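Local atomic coordinates of methyltransferase-like protein (Saccharopolyspora spinosa, PDB entry 4PNE), a protein that catalyses a [4+2] cycloaddition in spinosyn biosynthesis and has the fold of an S-adenosylmethionine-dependent methyltransferase. Residues A[50-55]-A[259-264]; A[157-162]-A[297-302]; A[191-196]-A[233-238]. All coordinates share one frame; numbering follows the deposited sequence.

Interaction 1: residues A[50-55]-A[259-264]; sequences LNSVAG and AAHQHG
H261 lays one face of its imidazole against the backbone of S52 and V53, a CH-pi contact between the last turn of helix 36-54 and the end of helix 250-260 in a methyltransferase-like fold. The donor is the alpha carbon of V53, which stands 3.9 Å from the centroid of the H261 ring and only 14° off its normal, with the carbonyl carbon of S52 over the same face nearer the rim. Two features put the ring there. CG of H261 lies anti to its carbonyl carbon (chi1 -58°), which sends the ring out toward the other helix, and ND1 is hydrogen-bonded to the backbone oxygen of E257, one turn back, which restrains its rotation. Histidine suits the place because it offers a flat face for packing together with a ring nitrogen for the carbonyl oxygen of E257 in the last turn of the helix that precedes it.

V53 meets the ring obliquely. Its CG2 branch comes within 4.0 Å of ND1 of H261, while its side chain also packs on F254, E257 and L258, as befits a small branched apolar residue on the inner side of a helix. S52 lies on the CD2-NE2 side of the ring, V53 CG2 on the ND1 side; a short polar side chain fits this less buried position of S52 and lies close to Y269 as well. NE2 of H261 is 3.4 Å from the S52 carbonyl oxygen at a poor angle, so no hydrogen bond forms, and OG of S52 approaches CD2 of the ring at 3.5 Å.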
loop_
_atom_site.group_PDB
_atom_site.type_symbol
_atom_site.label_atom_id
_atom_site.label_comp_id
_atom_site.label_asym_id
_atom_site.label_seq_id
_atom_site.Cartn_x
_atom_site.Cartn_y
_atom_site.Cartn_z
ATOM N N LEU A 50 8.517 -12.055 -4.248
ATOM C CA LEU A 50 7.548 -11.215 -4.966
ATOM C C LEU A 50 8.077 -10.780 -6.301
ATOM O O LEU A 50 7.357 -10.797 -7.300
ATOM C CB LEU A 50 7.159 -9.967 -4.172
ATOM C CG LEU A 50 6.514 -10.174 -2.815
ATOM C CD1 LEU A 50 6.131 -8.840 -2.202
ATOM C CD2 LEU A 50 5.283 -11.034 -2.957
ATOM N N ASN A 51 9.340 -10.373 -6.331
ATOM C CA ASN A 51 9.946 -9.982 -7.594
ATOM C C ASN A 51 9.977 -11.129 -8.593
ATOM O O ASN A 51 9.687 -10.943 -9.764
ATOM C CB ASN A 51 11.343 -9.449 -7.338
ATOM C CG ASN A 51 11.330 -8.098 -6.624
ATOM O OD1 ASN A 51 10.267 -7.531 -6.326
ATOM N ND2 ASN A 51 12.520 -7.572 -6.366
ATOM N N SER A 52 10.303 -12.318 -8.115
ATOM C CA SER A 52 10.315 -13.491 -8.964
ATOM C C SER A 52 8.939 -13.775 -9.536
ATOM O O SER A 52 8.799 -14.037 -10.728
ATOM C CB SER A 52 10.824 -14.702 -8.198
ATOM O OG SER A 52 10.883 -15.823 -9.050
ATOM N N VAL A 53 7.926 -13.771 -8.676
ATOM C CA VAL A 53 6.554 -14.009 -9.139
ATOM C C VAL A 53 6.115 -12.959 -10.185
ATOM O O VAL A 53 5.505 -13.281 -11.207
ATOM C CB VAL A 53 5.592 -14.044 -7.936
ATOM C CG1 VAL A 53 4.162 -14.164 -8.377
ATOM C CG2 VAL A 53 5.922 -15.187 -6.994
ATOM N N ALA A 54 6.488 -11.706 -9.947
ATOM C CA ALA A 54 6.048 -10.578 -10.756
ATOM C C ALA A 54 6.821 -10.379 -12.054
ATOM O O ALA A 54 6.346 -9.692 -12.966
ATOM C CB ALA A 54 6.138 -9.326 -9.919
ATOM N N GLY A 55 8.016 -10.959 -12.133
ATOM C CA GLY A 55 8.938 -10.709 -13.223
ATOM C C GLY A 55 9.782 -9.460 -13.093
ATOM O O GLY A 55 10.232 -8.934 -14.108
ATOM N N ALA A 259 1.787 -20.014 -7.202
ATOM C CA ALA A 259 1.882 -21.483 -7.201
ATOM C C ALA A 259 2.876 -21.965 -8.220
ATOM O O ALA A 259 3.571 -22.935 -7.990
ATOM C CB ALA A 259 0.554 -22.076 -7.470
ATOM N N ALA A 260 2.951 -21.314 -9.364
ATOM C CA ALA A 260 3.986 -21.698 -10.312
ATOM C C ALA A 260 5.394 -21.594 -9.672
ATOM O O ALA A 260 6.232 -22.470 -9.875
ATOM C CB ALA A 260 3.894 -20.852 -11.560
ATOM N N HIS A 261 5.649 -20.542 -8.887
ATOM C CA HIS A 261 6.975 -20.317 -8.271
ATOM C C HIS A 261 7.136 -20.901 -6.873
ATOM O O HIS A 261 7.912 -20.376 -6.077
ATOM C CB HIS A 261 7.279 -18.813 -8.183
ATOM C CG HIS A 261 7.251 -18.112 -9.504
ATOM N ND1 HIS A 261 6.087 -17.701 -10.112
ATOM C CD2 HIS A 261 8.257 -17.762 -10.341
ATOM C CE1 HIS A 261 6.374 -17.130 -11.270
ATOM N NE2 HIS A 261 7.686 -17.157 -11.433
ATOM N N GLN A 262 6.438 -21.991 -6.578
ATOM C CA GLN A 262 6.279 -22.400 -5.197
ATOM C C GLN A 262 7.305 -23.441 -4.775
ATOM O O GLN A 262 7.526 -23.678 -3.582
ATOM C CB GLN A 262 4.847 -22.901 -4.990
ATOM C CG GLN A 262 4.561 -24.347 -5.381
ATOM C CD GLN A 262 3.160 -24.786 -4.949
ATOM O OE1 GLN A 262 2.325 -23.957 -4.560
ATOM N NE2 GLN A 262 2.899 -26.086 -5.012
ATOM N N HIS A 263 7.964 -24.040 -5.750
ATOM C CA HIS A 263 8.903 -25.092 -5.435
ATOM C C HIS A 263 10.013 -24.553 -4.534
ATOM O O HIS A 263 10.602 -23.498 -4.802
ATOM C CB HIS A 263 9.461 -25.688 -6.722
ATOM C CG HIS A 263 10.120 -24.687 -7.614
ATOM N ND1 HIS A 263 11.484 -24.509 -7.651
ATOM C CD2 HIS A 263 9.600 -23.811 -8.505
ATOM C CE1 HIS A 263 11.779 -23.565 -8.526
ATOM N NE2 HIS A 263 10.653 -23.122 -9.055
ATOM N N GLY A 264 10.263 -25.282 -3.450
ATOM C CA GLY A 264 11.360 -24.991 -2.545
ATOM C C GLY A 264 11.320 -23.608 -1.920
ATOM O O GLY A 264 12.381 -23.038 -1.642
#

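Interaction 2: residues A[157-162]-A[297-302]; sequences PDNAFD and ARKPVG
A single side-chain hydrogen bond at the protein surface makes this contact: K299, just past strand 290-298, reaches N159 in the loop that leads into strand 161-167. Between those two strands in the sheet runs strand 191-200, and the nearest alpha carbons of the two segments, those of N159 and K299, are 9.8 Å apart. A long side chain is therefore needed, and lysine supplies it. CG of K299 is anti to the backbone N (chi1 -171°) and the chain stays extended beyond it, carrying the ammonium across to meet the asparagine side chain at about a right angle.

NZ of K299 donates to OD1 of N159 at 3.0 Å. The C=O...N angle is 146° and the donor is tilted 33° from the carbonyl plane, so the approach is somewhat oblique. The same NZ is also hydrogen-bonded to the backbone oxygens of L184, in the last turn of helix 176-186, and of L187 just beyond it, where clustered carbonyls would be expected to favour a positive charge. Asparagine fits position 159 twice over: it tolerates the left-handed backbone found there, and its amide oxygen accepts a bond without adding a formal charge. Nearby, D158 forms a salt bridge with R185. Overall, the bond ties the start of the C-terminal tail to the loop entering strand 161-167, in the central sheet of a Rossmann-like, class I methyltransferase fold.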
loop_
_atom_site.group_PDB
_atom_site.type_symbol
_atom_site.label_atom_id
_atom_site.label_comp_id
_atom_site.label_asym_id
_atom_site.label_seq_id
_atom_site.Cartn_x
_atom_site.Cartn_y
_atom_site.Cartn_z
ATOM N N PRO A 157 9.110 18.284 8.785
ATOM C CA PRO A 157 8.426 19.372 9.482
ATOM C C PRO A 157 6.929 19.355 9.226
ATOM O O PRO A 157 6.465 18.760 8.230
ATOM C CB PRO A 157 9.076 20.633 8.896
ATOM C CG PRO A 157 9.736 20.221 7.641
ATOM C CD PRO A 157 9.949 18.753 7.667
ATOM N N ASP A 158 6.170 19.979 10.124
ATOM C CA ASP A 158 4.756 20.213 9.869
ATOM C C ASP A 158 4.560 20.864 8.515
ATOM O O ASP A 158 5.380 21.687 8.109
ATOM C CB ASP A 158 4.121 21.145 10.889
ATOM C CG ASP A 158 4.175 20.625 12.310
ATOM O OD1 ASP A 158 4.829 19.600 12.598
ATOM O OD2 ASP A 158 3.553 21.307 13.154
ATOM N N ASN A 159 3.462 20.536 7.832
ATOM C CA ASN A 159 3.052 21.274 6.631
ATOM C C ASN A 159 4.129 21.260 5.541
ATOM O O ASN A 159 4.466 22.295 4.975
ATOM C CB ASN A 159 2.698 22.733 7.003
ATOM C CG ASN A 159 1.724 22.821 8.171
ATOM O OD1 ASN A 159 0.633 22.275 8.126
ATOM N ND2 ASN A 159 2.127 23.529 9.227
ATOM N N ALA A 160 4.655 20.068 5.254
ATOM C CA ALA A 160 5.722 19.846 4.264
ATOM C C ALA A 160 5.233 19.324 2.914
ATOM O O ALA A 160 5.868 19.562 1.884
ATOM C CB ALA A 160 6.724 18.881 4.817
ATOM N N PHE A 161 4.124 18.587 2.907
ATOM C CA PHE A 161 3.700 17.865 1.702
ATOM C C PHE A 161 2.345 18.311 1.186
ATOM O O PHE A 161 1.422 18.526 1.963
ATOM C CB PHE A 161 3.633 16.357 1.970
ATOM C CG PHE A 161 4.948 15.756 2.275
ATOM C CD1 PHE A 161 5.758 15.343 1.271
ATOM C CD2 PHE A 161 5.349 15.597 3.571
ATOM C CE1 PHE A 161 6.975 14.790 1.535
ATOM C CE2 PHE A 161 6.586 15.054 3.868
ATOM C CZ PHE A 161 7.399 14.648 2.850
ATOM N N ASP A 162 2.200 18.399 -0.132
ATOM C CA ASP A 162 0.931 18.711 -0.760
ATOM C C ASP A 162 -0.033 17.520 -0.769
ATOM O O ASP A 162 -1.251 17.692 -0.806
ATOM C CB ASP A 162 1.148 19.174 -2.204
ATOM C CG ASP A 162 2.052 20.397 -2.296
ATOM O OD1 ASP A 162 1.582 21.508 -1.987
ATOM O OD2 ASP A 162 3.244 20.282 -2.653
ATOM N N ALA A 297 -9.019 11.774 1.531
ATOM C CA ALA A 297 -9.208 12.595 2.696
ATOM C C ALA A 297 -8.312 13.787 2.576
ATOM O O ALA A 297 -7.386 13.780 1.756
ATOM C CB ALA A 297 -8.894 11.831 3.940
ATOM N N ARG A 298 -8.603 14.856 3.318
ATOM C CA ARG A 298 -7.705 16.011 3.275
ATOM C C ARG A 298 -7.560 16.690 4.637
ATOM O O ARG A 298 -8.432 16.597 5.507
ATOM C CB ARG A 298 -8.167 17.008 2.244
ATOM C CG ARG A 298 -9.206 17.922 2.728
ATOM C CD ARG A 298 -9.335 19.095 1.806
ATOM N NE ARG A 298 -10.668 19.615 1.991
ATOM C CZ ARG A 298 -11.191 20.596 1.284
ATOM N NH1 ARG A 298 -10.477 21.194 0.333
ATOM N NH2 ARG A 298 -12.427 20.967 1.549
ATOM N N LYS A 299 -6.433 17.347 4.806
ATOM C CA LYS A 299 -6.179 18.186 5.945
ATOM C C LYS A 299 -7.036 19.433 5.739
ATOM O O LYS A 299 -7.038 20.003 4.651
ATOM C CB LYS A 299 -4.710 18.541 6.037
ATOM C CG LYS A 299 -4.308 19.261 7.346
ATOM C CD LYS A 299 -2.844 19.488 7.429
ATOM C CE LYS A 299 -2.424 20.018 8.789
ATOM N NZ LYS A 299 -0.979 19.934 8.946
ATOM N N PRO A 300 -7.801 19.823 6.765
ATOM C CA PRO A 300 -8.628 21.028 6.642
ATOM C C PRO A 300 -7.793 22.226 6.193
ATOM O O PRO A 300 -6.604 22.343 6.546
ATOM C CB PRO A 300 -9.187 21.202 8.055
ATOM C CG PRO A 300 -9.240 19.841 8.619
ATOM C CD PRO A 300 -7.999 19.156 8.065
ATOM N N VAL A 301 -8.380 23.073 5.348
ATOM C CA VAL A 301 -7.673 24.253 4.866
ATOM C C VAL A 301 -7.437 25.220 6.017
ATOM O O VAL A 301 -8.154 25.201 7.030
ATOM C CB VAL A 301 -8.436 24.975 3.719
ATOM C CG1 VAL A 301 -8.745 24.017 2.557
ATOM C CG2 VAL A 301 -9.699 25.632 4.240
ATOM N N GLY A 302 -6.423 26.065 5.844
ATOM C CA GLY A 302 -5.997 26.999 6.871
ATOM C C GLY A 302 -4.593 27.523 6.599
ATOM O O GLY A 302 -3.677 27.365 7.417
#

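Interaction 3: residues A[191-196]-A[233-238]; sequences GILGVT and AGFEIL
F235 and L238 reach L193 and I192, respectively, past strand 290-298, which lies between strands 191-200 and 236-242. The second segment starts where helix 223-233 stops. G234 there has positive phi (122°) and closes a Schellman motif, a backbone shape that suits glycine.

F235 turns its ring toward L193, whose side chain it crosses at about a right angle. CD2 of L193 is 3.7 Å from CZ of F235; measured to the ring centroid it is 4.2 Å and 30° off the normal, an off-centre CH-pi contact. L193 gets there with CG anti to its backbone N (chi1 168°). I180 and L184 of helix 176-186 also touch the phenylalanine, so a large flat apolar residue serves well between sheet and helix.

E236 forms a salt bridge with R298, and I237 packs on helix 223-233. At L238 the contact resumes on the other face of the sheet, where its CD1 meets CD1 of I192 at 3.7 Å. The two cross at about a right angle, flexible apolar chains long enough to span strand 290-298. Without hydrogen bonds between the segments, attraction should come from dispersion and hydrocarbon burial, fuller around L193 and F235 than at exposed L238.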
loop_
_atom_site.group_PDB
_atom_site.type_symbol
_atom_site.label_atom_id
_atom_site.label_comp_id
_atom_site.label_asym_id
_atom_site.label_seq_id
_atom_site.Cartn_x
_atom_site.Cartn_y
_atom_site.Cartn_z
ATOM N N GLY A 191 -3.953 19.685 2.064
ATOM C CA GLY A 191 -3.261 18.549 1.477
ATOM C C GLY A 191 -4.113 17.292 1.459
ATOM O O GLY A 191 -4.823 17.002 2.416
ATOM N N ILE A 192 -3.959 16.521 0.390
ATOM C CA ILE A 192 -4.768 15.348 0.133
ATOM C C ILE A 192 -4.080 14.028 0.452
ATOM O O ILE A 192 -2.923 13.834 0.084
ATOM C CB ILE A 192 -5.161 15.300 -1.332
ATOM C CG1 ILE A 192 -5.738 16.633 -1.788
ATOM C CG2 ILE A 192 -6.134 14.149 -1.567
ATOM C CD1 ILE A 192 -7.099 16.940 -1.243
ATOM N N LEU A 193 -4.788 13.139 1.147
ATOM C CA LEU A 193 -4.313 11.781 1.411
ATOM C C LEU A 193 -5.170 10.783 0.673
ATOM O O LEU A 193 -6.391 10.791 0.818
ATOM C CB LEU A 193 -4.343 11.449 2.906
ATOM C CG LEU A 193 -4.136 9.989 3.335
ATOM C CD1 LEU A 193 -2.720 9.501 3.005
ATOM C CD2 LEU A 193 -4.458 9.828 4.843
ATOM N N GLY A 194 -4.543 9.913 -0.099
ATOM C CA GLY A 194 -5.246 8.815 -0.724
ATOM C C GLY A 194 -4.846 7.519 -0.076
ATOM O O GLY A 194 -3.655 7.229 -0.009
ATOM N N VAL A 195 -5.830 6.762 0.389
ATOM C CA VAL A 195 -5.642 5.494 1.066
ATOM C C VAL A 195 -6.312 4.351 0.332
ATOM O O VAL A 195 -7.477 4.465 -0.056
ATOM C CB VAL A 195 -6.226 5.539 2.497
ATOM C CG1 VAL A 195 -6.186 4.181 3.225
ATOM C CG2 VAL A 195 -5.603 6.680 3.320
ATOM N N THR A 196 -5.601 3.238 0.147
ATOM C CA THR A 196 -6.269 2.020 -0.269
ATOM C C THR A 196 -5.991 0.932 0.713
ATOM O O THR A 196 -4.937 0.890 1.379
ATOM C CB THR A 196 -5.906 1.579 -1.680
ATOM O OG1 THR A 196 -4.565 1.081 -1.727
ATOM C CG2 THR A 196 -6.054 2.722 -2.671
ATOM N N ALA A 233 -8.699 11.606 13.540
ATOM C CA ALA A 233 -7.398 12.229 13.573
ATOM C C ALA A 233 -7.460 13.696 13.149
ATOM O O ALA A 233 -6.537 14.453 13.433
ATOM C CB ALA A 233 -6.436 11.473 12.669
ATOM N N GLY A 234 -8.532 14.087 12.455
ATOM C CA GLY A 234 -8.684 15.449 11.965
ATOM C C GLY A 234 -8.857 15.571 10.453
ATOM O O GLY A 234 -8.998 16.671 9.922
ATOM N N PHE A 235 -8.852 14.448 9.733
ATOM C CA PHE A 235 -9.071 14.536 8.299
ATOM C C PHE A 235 -10.532 14.828 7.967
ATOM O O PHE A 235 -11.428 14.361 8.683
ATOM C CB PHE A 235 -8.672 13.243 7.621
ATOM C CG PHE A 235 -7.197 13.099 7.420
ATOM C CD1 PHE A 235 -6.583 13.655 6.316
ATOM C CD2 PHE A 235 -6.431 12.374 8.310
ATOM C CE1 PHE A 235 -5.230 13.510 6.124
ATOM C CE2 PHE A 235 -5.068 12.228 8.104
ATOM C CZ PHE A 235 -4.483 12.786 7.019
ATOM N N GLU A 236 -10.755 15.593 6.903
ATOM C CA GLU A 236 -12.044 15.620 6.195
ATOM C C GLU A 236 -12.098 14.486 5.177
ATOM O O GLU A 236 -11.201 14.345 4.358
ATOM C CB GLU A 236 -12.254 16.926 5.428
ATOM C CG GLU A 236 -12.086 18.182 6.195
ATOM C CD GLU A 236 -12.168 19.392 5.279
ATOM O OE1 GLU A 236 -12.503 19.210 4.079
ATOM O OE2 GLU A 236 -11.880 20.508 5.750
ATOM N N ILE A 237 -13.152 13.696 5.191
ATOM C CA ILE A 237 -13.302 12.672 4.190
ATOM C C ILE A 237 -13.901 13.279 2.944
ATOM O O ILE A 237 -14.988 13.899 2.995
ATOM C CB ILE A 237 -14.191 11.520 4.686
ATOM C CG1 ILE A 237 -13.704 10.996 6.042
ATOM C CG2 ILE A 237 -14.244 10.426 3.655
ATOM C CD1 ILE A 237 -12.283 10.478 6.033
ATOM N N LEU A 238 -13.189 13.152 1.838
ATOM C CA LEU A 238 -13.665 13.656 0.563
ATOM C C LEU A 238 -14.474 12.585 -0.156
ATOM O O LEU A 238 -15.514 12.881 -0.772
ATOM C CB LEU A 238 -12.513 14.121 -0.314
ATOM C CG LEU A 238 -11.696 15.305 0.214
ATOM C CD1 LEU A 238 -10.435 15.486 -0.602
ATOM C CD2 LEU A 238 -12.526 16.582 0.259
#

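In the fold
From the N terminus, helix 36-54 opens the widest loop, which interaction 1 closes only at residues 259-264, bringing two helix ends together on one side of the chain's centre. Within that loop the chain passes 157-162 and 191-196 and returns at 233-238 to complete interaction 3, which is nested inside the loops of both other contacts. Interaction 2 closes last, at the C-terminal tail, and so crosses interaction 1. Interactions 2 and 3 share the central sheet and touch directly: N of L193 lies 2.7 Å from O of A297, a probable hydrogen bond. Interaction 1 is remote from both, its centre about 40 Å from that of interaction 2.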